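Local coordinates for chitinase A (Cycas revoluta, PDB 4R5E), which probably hydrolyses chitin as a family 18 class V plant chitinase, held here in complex with allosamizoline and two linked allosamine-type sugars, at residues F9-S14 and F327-Q332; N85-N90 and L117-P122; W186-A191 and K233-I238. All coordinates share one frame; numbering follows the deposited sequence.

Interaction 1 (F9-S14 and F327-Q332). With AMI (allosamizoline), chain E; NAA (2-acetamido-2-deoxy-beta-D-allopyranose), chain B; NAA (2-acetamido-2-deoxy-beta-D-allopyranose), chain C.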
loop_
_atom_site.group_PDB
_atom_site.type_symbol
_atom_site.label_atom_id
_atom_site.label_comp_id
_atom_site.label_asym_id
_atom_site.label_seq_id
_atom_site.Cartn_x
_atom_site.Cartn_y
_atom_site.Cartn_z
ATOM N N PHE A 9 0.355 -2.416 6.655
ATOM C CA PHE A 9 1.311 -3.339 6.038
ATOM C C PHE A 9 2.588 -3.413 6.860
ATOM O O PHE A 9 3.197 -2.382 7.162
ATOM C CB PHE A 9 1.670 -2.879 4.620
ATOM C CG PHE A 9 0.585 -3.117 3.615
ATOM C CD1 PHE A 9 -0.478 -2.229 3.499
ATOM C CD2 PHE A 9 0.622 -4.233 2.783
ATOM C CE1 PHE A 9 -1.486 -2.450 2.577
ATOM C CE2 PHE A 9 -0.383 -4.456 1.857
ATOM C CZ PHE A 9 -1.433 -3.557 1.748
ATOM N N TRP A 10 2.994 -4.636 7.205
ATOM C CA TRP A 10 4.260 -4.875 7.892
ATOM C C TRP A 10 5.211 -5.591 6.936
ATOM O O TRP A 10 4.898 -6.686 6.479
ATOM C CB TRP A 10 4.065 -5.726 9.148
ATOM C CG TRP A 10 5.370 -5.991 9.825
ATOM C CD1 TRP A 10 6.076 -5.121 10.604
ATOM C CD2 TRP A 10 6.168 -7.182 9.729
ATOM N NE1 TRP A 10 7.242 -5.705 11.023
ATOM C CE2 TRP A 10 7.323 -6.970 10.503
ATOM C CE3 TRP A 10 5.997 -8.421 9.096
ATOM C CZ2 TRP A 10 8.315 -7.937 10.650
ATOM C CZ3 TRP A 10 6.989 -9.383 9.242
ATOM C CH2 TRP A 10 8.130 -9.135 10.022
ATOM N N PRO A 11 6.369 -4.982 6.629
ATOM C CA PRO A 11 7.315 -5.613 5.717
ATOM C C PRO A 11 8.329 -6.483 6.452
ATOM O O PRO A 11 8.973 -6.031 7.405
ATOM C CB PRO A 11 7.991 -4.420 5.045
ATOM C CG PRO A 11 7.975 -3.355 6.097
ATOM C CD PRO A 11 6.874 -3.679 7.086
ATOM N N ALA A 12 8.473 -7.726 5.998
ATOM C CA ALA A 12 9.362 -8.685 6.644
ATOM C C ALA A 12 10.824 -8.249 6.684
ATOM O O ALA A 12 11.552 -8.674 7.582
ATOM C CB ALA A 12 9.235 -10.051 5.987
ATOM N N TYR A 13 11.247 -7.396 5.748
ATOM C CA TYR A 13 12.627 -6.885 5.763
ATOM C C TYR A 13 12.955 -6.177 7.067
ATOM O O TYR A 13 14.127 -6.077 7.424
ATOM C CB TYR A 13 12.922 -5.924 4.589
ATOM C CG TYR A 13 12.392 -4.501 4.774
ATOM C CD1 TYR A 13 12.967 -3.621 5.703
ATOM C CD2 TYR A 13 11.331 -4.032 4.011
ATOM C CE1 TYR A 13 12.481 -2.333 5.869
ATOM C CE2 TYR A 13 10.836 -2.752 4.175
ATOM C CZ TYR A 13 11.412 -1.903 5.102
ATOM O OH TYR A 13 10.918 -0.629 5.275
ATOM N N SER A 14 11.939 -5.651 7.752
ATOM C CA SER A 14 12.159 -4.826 8.938
ATOM C C SER A 14 12.229 -5.614 10.247
ATOM O O SER A 14 12.331 -5.015 11.316
ATOM C CB SER A 14 11.067 -3.751 9.039
ATOM O OG SER A 14 9.824 -4.297 9.463
ATOM N N PHE A 327 -2.105 1.977 5.764
ATOM C CA PHE A 327 -0.792 2.564 5.946
ATOM C C PHE A 327 0.288 1.645 5.387
ATOM O O PHE A 327 0.324 0.458 5.718
ATOM C CB PHE A 327 -0.510 2.786 7.429
ATOM C CG PHE A 327 -1.242 3.953 8.025
ATOM C CD1 PHE A 327 -0.898 5.255 7.685
ATOM C CD2 PHE A 327 -2.257 3.755 8.947
ATOM C CE1 PHE A 327 -1.566 6.335 8.238
ATOM C CE2 PHE A 327 -2.927 4.834 9.508
ATOM C CZ PHE A 327 -2.572 6.124 9.154
ATOM N N TRP A 328 1.153 2.206 4.542
ATOM C CA TRP A 328 2.415 1.572 4.166
ATOM C C TRP A 328 3.553 2.450 4.696
ATOM O O TRP A 328 3.661 3.593 4.262
ATOM C CB TRP A 328 2.581 1.437 2.644
ATOM C CG TRP A 328 3.921 0.841 2.346
ATOM C CD1 TRP A 328 5.120 1.496 2.317
ATOM C CD2 TRP A 328 4.219 -0.544 2.145
ATOM N NE1 TRP A 328 6.140 0.605 2.096
ATOM C CE2 TRP A 328 5.615 -0.655 1.988
ATOM C CE3 TRP A 328 3.441 -1.703 2.080
ATOM C CZ2 TRP A 328 6.248 -1.874 1.754
ATOM C CZ3 TRP A 328 4.068 -2.912 1.853
ATOM C CH2 TRP A 328 5.456 -2.991 1.692
ATOM N N SER A 329 4.425 1.966 5.589
ATOM C CA SER A 329 4.372 0.644 6.235
ATOM C C SER A 329 4.603 0.846 7.732
ATOM O O SER A 329 5.253 1.806 8.142
ATOM C CB SER A 329 5.411 -0.313 5.638
ATOM O OG SER A 329 6.739 0.192 5.758
ATOM N N VAL A 330 4.085 -0.060 8.547
ATOM C CA VAL A 330 3.885 0.239 9.970
ATOM C C VAL A 330 5.178 0.363 10.777
ATOM O O VAL A 330 5.201 1.035 11.807
ATOM C CB VAL A 330 2.913 -0.755 10.653
ATOM C CG1 VAL A 330 1.531 -0.654 10.020
ATOM C CG2 VAL A 330 3.436 -2.189 10.605
ATOM N N ASN A 331 6.231 -0.303 10.315
ATOM C CA ASN A 331 7.585 -0.137 10.868
ATOM C C ASN A 331 8.136 1.285 10.777
ATOM O O ASN A 331 9.066 1.633 11.499
ATOM C CB ASN A 331 8.577 -1.103 10.201
ATOM C CG ASN A 331 8.790 -0.802 8.727
ATOM O OD1 ASN A 331 9.912 -0.535 8.275
ATOM N ND2 ASN A 331 7.716 -0.819 7.973
ATOM N N GLN A 332 7.568 2.098 9.896
ATOM C CA GLN A 332 8.061 3.458 9.664
ATOM C C GLN A 332 7.504 4.499 10.641
ATOM O O GLN A 332 7.946 5.649 10.631
ATOM C CB GLN A 332 7.769 3.883 8.229
ATOM C CG GLN A 332 8.474 3.036 7.180
ATOM C CD GLN A 332 7.945 3.263 5.778
ATOM O OE1 GLN A 332 6.763 3.578 5.583
ATOM N NE2 GLN A 332 8.807 3.083 4.786
HETATM C C1 AMI E . 4.246 0.166 -2.238
HETATM C C2 AMI E . 4.697 -1.225 -2.672
HETATM C C3 AMI E . 5.979 -1.524 -1.907
HETATM C C4 AMI E . 6.573 -0.124 -1.697
HETATM C C5 AMI E . 5.348 0.717 -1.349
HETATM C C6 AMI E . 5.484 2.241 -1.409
HETATM C C7 AMI E . 2.727 -1.380 -1.603
HETATM C C8 AMI E . 1.171 -3.208 -1.180
HETATM C C9 AMI E . 0.674 -0.932 -0.375
HETATM N N2 AMI E . 3.587 -2.063 -2.224
HETATM N N7 AMI E . 1.596 -1.818 -1.082
HETATM O O3 AMI E . 6.821 -2.435 -2.626
HETATM O O4 AMI E . 7.554 -0.087 -0.659
HETATM O O6 AMI E . 5.866 2.687 -2.707
HETATM O O7 AMI E . 3.068 0.005 -1.461
HETATM C C1 NAA B . 13.287 -2.954 0.628
HETATM C C2 NAA B . 14.496 -3.717 0.091
HETATM C C3 NAA B . 15.506 -4.007 1.193
HETATM C C4 NAA B . 15.828 -2.738 1.972
HETATM C C5 NAA B . 14.537 -2.119 2.496
HETATM C C6 NAA B . 14.777 -0.835 3.284
HETATM C C7 NAA B . 13.858 -5.106 -1.819
HETATM C C8 NAA B . 13.383 -6.454 -2.284
HETATM N N2 NAA B . 14.049 -4.964 -0.507
HETATM O O3 NAA B . 14.977 -5.003 2.079
HETATM O O4 NAA B . 16.711 -3.047 3.054
HETATM O O5 NAA B . 13.691 -1.822 1.387
HETATM O O6 NAA B . 15.075 0.243 2.391
HETATM O O7 NAA B . 14.056 -4.198 -2.612
HETATM C C1 NAA C . 8.912 -0.464 -0.889
HETATM C C2 NAA C . 9.830 0.081 0.194
HETATM C C3 NAA C . 11.225 -0.520 0.051
HETATM C C4 NAA C . 11.190 -2.045 -0.063
HETATM C C5 NAA C . 10.171 -2.470 -1.109
HETATM C C6 NAA C . 10.025 -3.991 -1.202
HETATM C C7 NAA C . 9.320 2.346 1.023
HETATM C C8 NAA C . 9.485 3.821 0.790
HETATM N N2 NAA C . 9.887 1.538 0.121
HETATM O O3 NAA C . 11.847 0.040 -1.117
HETATM O O4 NAA C . 12.472 -2.547 -0.479
HETATM O O5 NAA C . 8.906 -1.889 -0.791
HETATM O O6 NAA C . 8.999 -4.328 -2.145
HETATM O O7 NAA C . 8.703 1.938 1.996
HETATM O O HOH W 1 8.756 -0.166 3.856
HETATM O O HOH W 2 11.610 2.125 5.335
#
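F9 is laced to the neighbouring strand by two main-chain hydrogen bonds: F9 N donates to F327 O (3.0 Å) and V330 N donates to F9 O (2.8 Å). Between those two anchor points segment 327-332 passes through the cis peptide that precedes S329.

The apolar part centres on W328. Its chi1 of 177° puts the indole opposite the backbone N, so that W328 CE3 meets F9 CB at 3.3 Å, the F9 ring and the six-membered ring being inclined at 47°. One indole face carries C5 of allosamizoline and the opposite face S329 CB. F9 turns a ring face to the same ligand, near its C9. Beside the V330 bond, V330 CG2 sits at the edge of the W10 ring.

Strands 5-11 and 324-328 are the first and last of the family's TIM barrel, so their parallel pairing closes it, and a tryptophan followed by a cis peptide at this point forms the floor of the sugar site in GH18 enzymes.

The polar contacts gather round the chain C sugar and S329. W328 NE1 gives its hydrogen, in the plane of the indole, to O7 of the chain C sugar (2.9 Å). With an alanine in place of W328, that carbonyl would probably lose its indole donor, and allosamizoline the flat surface it rests against. One water joins Y13 OH, S329 OG and the same O7; a second links Y13 OH to Q332 NE2. N331 ND2 donates to S329 OG (2.6 Å) and packs against P11 CD (3.1 Å). S329 N reaches Q332 OE1 from well above its carbonyl plane, while the Y13 ring lies against C5 of the chain B sugar.

Interaction 2 (N85-N90 and L117-P122). With AMI (allosamizoline), chain E.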
loop_
_atom_site.group_PDB
_atom_site.type_symbol
_atom_site.label_atom_id
_atom_site.label_comp_id
_atom_site.label_asym_id
_atom_site.label_seq_id
_atom_site.Cartn_x
_atom_site.Cartn_y
_atom_site.Cartn_z
ATOM N N ASN A 85 7.880 -11.171 -13.197
ATOM C CA ASN A 85 7.371 -12.478 -12.799
ATOM C C ASN A 85 5.853 -12.631 -12.934
ATOM O O ASN A 85 5.387 -13.679 -13.379
ATOM C CB ASN A 85 7.818 -12.819 -11.380
ATOM C CG ASN A 85 9.268 -13.237 -11.316
ATOM O OD1 ASN A 85 9.859 -13.625 -12.325
ATOM N ND2 ASN A 85 9.850 -13.166 -10.125
ATOM N N PHE A 86 5.089 -11.607 -12.559
ATOM C CA PHE A 86 3.638 -11.632 -12.784
ATOM C C PHE A 86 3.324 -11.740 -14.272
ATOM O O PHE A 86 2.429 -12.487 -14.669
ATOM C CB PHE A 86 2.926 -10.406 -12.191
ATOM C CG PHE A 86 2.425 -10.597 -10.784
ATOM C CD1 PHE A 86 1.391 -11.491 -10.515
ATOM C CD2 PHE A 86 2.959 -9.864 -9.730
ATOM C CE1 PHE A 86 0.912 -11.657 -9.228
ATOM C CE2 PHE A 86 2.479 -10.029 -8.437
ATOM C CZ PHE A 86 1.457 -10.922 -8.188
ATOM N N ALA A 87 4.057 -10.992 -15.097
ATOM C CA ALA A 87 3.834 -11.008 -16.539
ATOM C C ALA A 87 4.120 -12.387 -17.132
ATOM O O ALA A 87 3.376 -12.863 -17.989
ATOM C CB ALA A 87 4.679 -9.939 -17.219
ATOM N N LYS A 88 5.180 -13.042 -16.664
ATOM C CA LYS A 88 5.501 -14.411 -17.107
ATOM C C LYS A 88 4.452 -15.403 -16.631
ATOM O O LYS A 88 3.979 -16.251 -17.397
ATOM C CB LYS A 88 6.871 -14.855 -16.583
ATOM C CG LYS A 88 8.064 -14.238 -17.301
ATOM C CD LYS A 88 9.374 -14.880 -16.863
ATOM C CE LYS A 88 9.700 -14.571 -15.410
ATOM N NZ LYS A 88 11.082 -14.977 -15.023
ATOM N N LEU A 89 4.101 -15.297 -15.358
ATOM C CA LEU A 89 3.089 -16.151 -14.748
ATOM C C LEU A 89 1.769 -16.099 -15.499
ATOM O O LEU A 89 1.213 -17.127 -15.895
ATOM C CB LEU A 89 2.848 -15.693 -13.308
ATOM C CG LEU A 89 1.596 -16.190 -12.586
ATOM C CD1 LEU A 89 1.618 -17.704 -12.471
ATOM C CD2 LEU A 89 1.490 -15.529 -11.219
ATOM N N ASN A 90 1.271 -14.892 -15.706
ATOM C CA ASN A 90 -0.116 -14.732 -16.135
ATOM C C ASN A 90 -0.387 -15.185 -17.567
ATOM O O ASN A 90 -1.538 -15.416 -17.927
ATOM C CB ASN A 90 -0.584 -13.291 -15.932
ATOM C CG ASN A 90 -0.599 -12.876 -14.470
ATOM O OD1 ASN A 90 -0.620 -13.716 -13.568
ATOM N ND2 ASN A 90 -0.596 -11.568 -14.229
ATOM N N LEU A 117 -2.636 -9.408 -3.685
ATOM C CA LEU A 117 -1.738 -9.353 -4.834
ATOM C C LEU A 117 -1.196 -7.943 -4.981
ATOM O O LEU A 117 -1.970 -6.992 -5.091
ATOM C CB LEU A 117 -2.488 -9.729 -6.107
ATOM C CG LEU A 117 -3.196 -11.084 -6.077
ATOM C CD1 LEU A 117 -3.977 -11.266 -7.367
ATOM C CD2 LEU A 117 -2.234 -12.241 -5.844
ATOM N N ASP A 118 0.130 -7.812 -4.968
ATOM C CA ASP A 118 0.782 -6.532 -5.225
ATOM C C ASP A 118 1.574 -6.603 -6.531
ATOM O O ASP A 118 2.746 -6.986 -6.549
ATOM C CB ASP A 118 1.668 -6.139 -4.039
ATOM C CG ASP A 118 2.288 -4.756 -4.192
ATOM O OD1 ASP A 118 1.855 -3.980 -5.074
ATOM O OD2 ASP A 118 3.232 -4.461 -3.424
ATOM N N TYR A 119 0.894 -6.215 -7.608
ATOM C CA TYR A 119 1.388 -6.286 -8.974
ATOM C C TYR A 119 1.340 -4.874 -9.548
ATOM O O TYR A 119 0.262 -4.333 -9.790
ATOM C CB TYR A 119 0.495 -7.233 -9.784
ATOM C CG TYR A 119 0.792 -7.360 -11.269
ATOM C CD1 TYR A 119 2.020 -6.985 -11.811
ATOM C CD2 TYR A 119 -0.157 -7.909 -12.127
ATOM C CE1 TYR A 119 2.276 -7.128 -13.165
ATOM C CE2 TYR A 119 0.089 -8.062 -13.477
ATOM C CZ TYR A 119 1.304 -7.664 -13.995
ATOM O OH TYR A 119 1.558 -7.814 -15.339
ATOM N N GLU A 120 2.513 -4.282 -9.748
ATOM C CA GLU A 120 2.621 -2.881 -10.152
ATOM C C GLU A 120 3.340 -2.773 -11.503
ATOM O O GLU A 120 4.565 -2.676 -11.535
ATOM C CB GLU A 120 3.351 -2.096 -9.055
ATOM C CG GLU A 120 2.685 -2.247 -7.691
ATOM C CD GLU A 120 3.360 -1.472 -6.574
ATOM O OE1 GLU A 120 4.043 -0.466 -6.866
ATOM O OE2 GLU A 120 3.197 -1.863 -5.398
ATOM N N TYR A 121 2.622 -2.799 -12.632
ATOM C CA TYR A 121 1.155 -2.814 -12.729
ATOM C C TYR A 121 0.723 -3.700 -13.875
ATOM O O TYR A 121 1.525 -3.991 -14.766
ATOM C CB TYR A 121 0.629 -1.404 -13.002
ATOM C CG TYR A 121 1.122 -0.407 -12.011
ATOM C CD1 TYR A 121 0.455 -0.203 -10.812
ATOM C CD2 TYR A 121 2.286 0.307 -12.254
ATOM C CE1 TYR A 121 0.927 0.703 -9.880
ATOM C CE2 TYR A 121 2.762 1.215 -11.337
ATOM C CZ TYR A 121 2.081 1.407 -10.156
ATOM O OH TYR A 121 2.577 2.318 -9.260
ATOM N N PRO A 122 -0.555 -4.117 -13.876
ATOM C CA PRO A 122 -1.104 -4.911 -14.974
ATOM C C PRO A 122 -1.392 -4.063 -16.213
ATOM O O PRO A 122 -2.547 -3.839 -16.575
ATOM C CB PRO A 122 -2.386 -5.495 -14.372
ATOM C CG PRO A 122 -2.799 -4.480 -13.358
ATOM C CD PRO A 122 -1.507 -4.008 -12.759
HETATM C C1 AMI E . 4.246 0.166 -2.238
HETATM C C2 AMI E . 4.697 -1.225 -2.672
HETATM C C3 AMI E . 5.979 -1.524 -1.907
HETATM C C4 AMI E . 6.573 -0.124 -1.697
HETATM C C5 AMI E . 5.348 0.717 -1.349
HETATM C C6 AMI E . 5.484 2.241 -1.409
HETATM C C7 AMI E . 2.727 -1.380 -1.603
HETATM C C8 AMI E . 1.171 -3.208 -1.180
HETATM C C9 AMI E . 0.674 -0.932 -0.375
HETATM N N2 AMI E . 3.587 -2.063 -2.224
HETATM N N7 AMI E . 1.596 -1.818 -1.082
HETATM O O3 AMI E . 6.821 -2.435 -2.626
HETATM O O4 AMI E . 7.554 -0.087 -0.659
HETATM O O6 AMI E . 5.866 2.687 -2.707
HETATM O O7 AMI E . 3.068 0.005 -1.461
HETATM O O HOH W 3 -0.214 -9.725 -16.463
#
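F86, on helix segment 85-90, faces Y119, on strand 117-119, where the two axes pass 10.4 Å apart at an angle of 110°. The gap is filled by rings. F86 and Y119 form an offset stack, with centroids 4.6 Å apart and planes 21° from parallel, and the two side chains slide past each other in opposite directions.

Because of that slide, two CH-pi contacts form. F86 CB sits over the centre of the Y119 ring, 3.5 Å from its centroid, and Y119 CB in turn lies over the F86 ring, displaced toward the rim, 3.8 Å from that centroid. A chi1 of 176° turns Y119 CG away from the backbone N and sends the ring out toward the helix. The other face of the tyrosine is covered by the chain just beyond it, Y121 C and P122 N, so the ring is sandwiched. F131 meets it edge-to-face.

At the far end, a water accepts from both N90 ND2 (2.9 Å) and Y119 OH (2.8 Å), tying the hydroxyl to the helix. F86 CE2 also touches D118 O.

D118 and E120 point the other way, toward the ligand: D118 OD2 lies 2.7 Å from N2 of allosamizoline, and E120 OE2 is 3.2 Å from its C2. They belong to the DxDxE signature of GH18 enzymes. The chemistry is thus divided between the two sides of segment 117-122: apolar stacking with a single water-bridged polar link grips Y119 on the helix side, and this probably helps fix the backbone that presents the acidic side chains to the ligand.

Interaction 3 (W186-A191 and K233-I238); sequences WVNVMA and KLVLGI. With AMI (allosamizoline), chain E.
Two neighbouring parallel strands of the TIM barrel, the sixth and seventh, meet here: 186-190 and the start of 234-247. Their short segments run 29° apart and are joined by four main-chain bonds. V187 N donates to K233 O (2.8 Å), V235 N to V187 O, V189 N to V235 O (2.9 Å), and G237 N to V189 O. The last oxygen also takes a weak bond from A191 N, which closes an inverse gamma turn centred on M190.

On the face that carries N188 and V235, V235 CG2 comes up against one face of the W186 ring, 3.3 Å from W186 CD1. The indole gets there because CG of W186 sits between its backbone N and carbonyl carbon (chi1 69°). W186 NE1 then donates to N188 OD1 (3.0 Å); the oxygen lies in the indole plane, but the donor stands above the amide carbonyl plane. N188 ND2 is held by Y32 OH, so both ends of this buried amide have a partner.

On the face of V187, V189, L234 and L236 the side chains meet through apolar carbons: L234 CD2 touches V187 CG2 and V189 CG2, both at 3.8 Å. In the loop that follows, A191 CB meets L236 CD1 at 3.6 Å. A water donates to A191 O and G237 O, bridging the two backbones just past M190, and M190 SD reaches toward allosamizoline.

Outside the pair, helix 217-227 covers L234, L236 and A191; on the barrel's inner side F326 of strand 324-328 packs on N188 and V235, and strand 155-161 flanks 186-190 along its far edge.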
loop_
_atom_site.group_PDB
_atom_site.type_symbol
_atom_site.label_atom_id
_atom_site.label_comp_id
_atom_site.label_asym_id
_atom_site.label_seq_id
_atom_site.Cartn_x
_atom_site.Cartn_y
_atom_site.Cartn_z
ATOM N N TRP A 186 -11.755 -5.917 -1.345
ATOM C CA TRP A 186 -11.464 -4.501 -1.570
ATOM C C TRP A 186 -10.153 -4.355 -2.306
ATOM O O TRP A 186 -9.438 -5.335 -2.498
ATOM C CB TRP A 186 -11.425 -3.706 -0.258
ATOM C CG TRP A 186 -10.280 -3.996 0.682
ATOM C CD1 TRP A 186 -9.039 -3.419 0.672
ATOM C CD2 TRP A 186 -10.301 -4.876 1.811
ATOM N NE1 TRP A 186 -8.278 -3.912 1.706
ATOM C CE2 TRP A 186 -9.033 -4.797 2.431
ATOM C CE3 TRP A 186 -11.265 -5.723 2.360
ATOM C CZ2 TRP A 186 -8.707 -5.552 3.562
ATOM C CZ3 TRP A 186 -10.940 -6.468 3.479
ATOM C CH2 TRP A 186 -9.670 -6.377 4.069
ATOM N N VAL A 187 -9.850 -3.125 -2.711
ATOM C CA VAL A 187 -8.554 -2.791 -3.276
ATOM C C VAL A 187 -7.881 -1.721 -2.425
ATOM O O VAL A 187 -8.538 -0.858 -1.840
ATOM C CB VAL A 187 -8.639 -2.338 -4.748
ATOM C CG1 VAL A 187 -9.188 -3.472 -5.594
ATOM C CG2 VAL A 187 -9.484 -1.078 -4.914
ATOM N N ASN A 188 -6.562 -1.814 -2.362
ATOM C CA ASN A 188 -5.731 -0.882 -1.631
ATOM C C ASN A 188 -5.168 0.129 -2.621
ATOM O O ASN A 188 -4.290 -0.189 -3.421
ATOM C CB ASN A 188 -4.637 -1.656 -0.897
ATOM C CG ASN A 188 -5.202 -2.562 0.177
ATOM O OD1 ASN A 188 -6.029 -2.143 0.983
ATOM N ND2 ASN A 188 -4.762 -3.812 0.190
ATOM N N VAL A 189 -5.724 1.338 -2.582
ATOM C CA VAL A 189 -5.406 2.393 -3.546
ATOM C C VAL A 189 -4.130 3.105 -3.109
ATOM O O VAL A 189 -4.108 3.733 -2.050
ATOM C CB VAL A 189 -6.559 3.423 -3.657
ATOM C CG1 VAL A 189 -6.231 4.501 -4.685
ATOM C CG2 VAL A 189 -7.871 2.727 -4.010
ATOM N N MET A 190 -3.086 3.012 -3.933
ATOM C CA MET A 190 -1.773 3.548 -3.579
ATOM C C MET A 190 -1.733 5.022 -3.951
ATOM O O MET A 190 -1.117 5.429 -4.942
ATOM C CB MET A 190 -0.659 2.734 -4.238
ATOM C CG MET A 190 -0.555 1.337 -3.627
ATOM S SD MET A 190 0.733 0.275 -4.287
ATOM C CE MET A 190 0.144 0.068 -5.960
ATOM N N ALA A 191 -2.385 5.817 -3.103
ATOM C CA ALA A 191 -2.626 7.239 -3.342
ATOM C C ALA A 191 -1.458 8.078 -2.828
ATOM O O ALA A 191 -1.624 8.979 -1.999
ATOM C CB ALA A 191 -3.927 7.653 -2.678
ATOM N N LYS A 233 -15.513 -0.652 -1.541
ATOM C CA LYS A 233 -14.427 -1.494 -2.060
ATOM C C LYS A 233 -13.090 -0.747 -2.180
ATOM O O LYS A 233 -12.080 -1.360 -2.536
ATOM C CB LYS A 233 -14.794 -2.060 -3.440
ATOM C CG LYS A 233 -16.037 -2.934 -3.482
ATOM C CD LYS A 233 -15.736 -4.348 -3.028
ATOM C CE LYS A 233 -16.959 -5.236 -3.135
ATOM N NZ LYS A 233 -16.641 -6.634 -2.752
ATOM N N LEU A 234 -13.079 0.559 -1.917
ATOM C CA LEU A 234 -11.852 1.352 -1.976
ATOM C C LEU A 234 -11.288 1.614 -0.585
ATOM O O LEU A 234 -11.988 2.082 0.313
ATOM C CB LEU A 234 -12.113 2.690 -2.663
ATOM C CG LEU A 234 -12.597 2.626 -4.115
ATOM C CD1 LEU A 234 -13.025 4.014 -4.559
ATOM C CD2 LEU A 234 -11.513 2.074 -5.032
ATOM N N VAL A 235 -10.009 1.307 -0.416
ATOM C CA VAL A 235 -9.295 1.603 0.821
ATOM C C VAL A 235 -8.165 2.583 0.487
ATOM O O VAL A 235 -7.292 2.289 -0.335
ATOM C CB VAL A 235 -8.791 0.308 1.478
ATOM C CG1 VAL A 235 -7.861 0.608 2.648
ATOM C CG2 VAL A 235 -9.973 -0.523 1.952
ATOM N N LEU A 236 -8.213 3.763 1.104
ATOM C CA LEU A 236 -7.286 4.849 0.772
ATOM C C LEU A 236 -5.909 4.664 1.402
ATOM O O LEU A 236 -5.777 4.622 2.621
ATOM C CB LEU A 236 -7.865 6.189 1.224
ATOM C CG LEU A 236 -7.001 7.419 0.947
ATOM C CD1 LEU A 236 -6.874 7.680 -0.543
ATOM C CD2 LEU A 236 -7.580 8.622 1.670
ATOM N N GLY A 237 -4.885 4.586 0.563
ATOM C CA GLY A 237 -3.521 4.449 1.049
ATOM C C GLY A 237 -2.955 5.756 1.551
ATOM O O GLY A 237 -3.184 6.803 0.950
ATOM N N ILE A 238 -2.212 5.671 2.655
ATOM C CA ILE A 238 -1.525 6.800 3.266
ATOM C C ILE A 238 -0.111 6.334 3.618
ATOM O O ILE A 238 0.059 5.293 4.260
ATOM C CB ILE A 238 -2.236 7.277 4.549
ATOM C CG1 ILE A 238 -3.705 7.615 4.257
ATOM C CG2 ILE A 238 -1.510 8.481 5.145
ATOM C CD1 ILE A 238 -4.529 7.898 5.490
HETATM C C1 AMI E . 4.246 0.166 -2.238
HETATM C C2 AMI E . 4.697 -1.225 -2.672
HETATM C C3 AMI E . 5.979 -1.524 -1.907
HETATM C C4 AMI E . 6.573 -0.124 -1.697
HETATM C C5 AMI E . 5.348 0.717 -1.349
HETATM C C6 AMI E . 5.484 2.241 -1.409
HETATM C C7 AMI E . 2.727 -1.380 -1.603
HETATM C C8 AMI E . 1.171 -3.208 -1.180
HETATM C C9 AMI E . 0.674 -0.932 -0.375
HETATM N N2 AMI E . 3.587 -2.063 -2.224
HETATM N N7 AMI E . 1.596 -1.818 -1.082
HETATM O O3 AMI E . 6.821 -2.435 -2.626
HETATM O O4 AMI E . 7.554 -0.087 -0.659
HETATM O O6 AMI E . 5.866 2.687 -2.707
HETATM O O7 AMI E . 3.068 0.005 -1.461
HETATM O O HOH W 4 -2.676 9.468 0.505
#

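In the fold
All three contacts belong to one TIM barrel and reach allosamizoline from different parts of its wall. Interaction 1 and interaction 3, centres 16 Å apart, share neighbouring strands: W328 N lies 3.3 Å from I238 O, probably a hydrogen bond, and F9 CZ packs 3.7 Å from N188 ND2 inside the barrel. Interaction 2 meets interaction 3 at the ligand, where E120 OE2 is 3.4 Å from M190 SD. Interactions 1 and 2 do not touch, their nearest atoms being about 6 Å apart, yet W328 and D118 both approach the same allosamizoline. Y192, D193 and G78 add hydrogen bonds to it, and interaction 1 alone extends on to the two sugars.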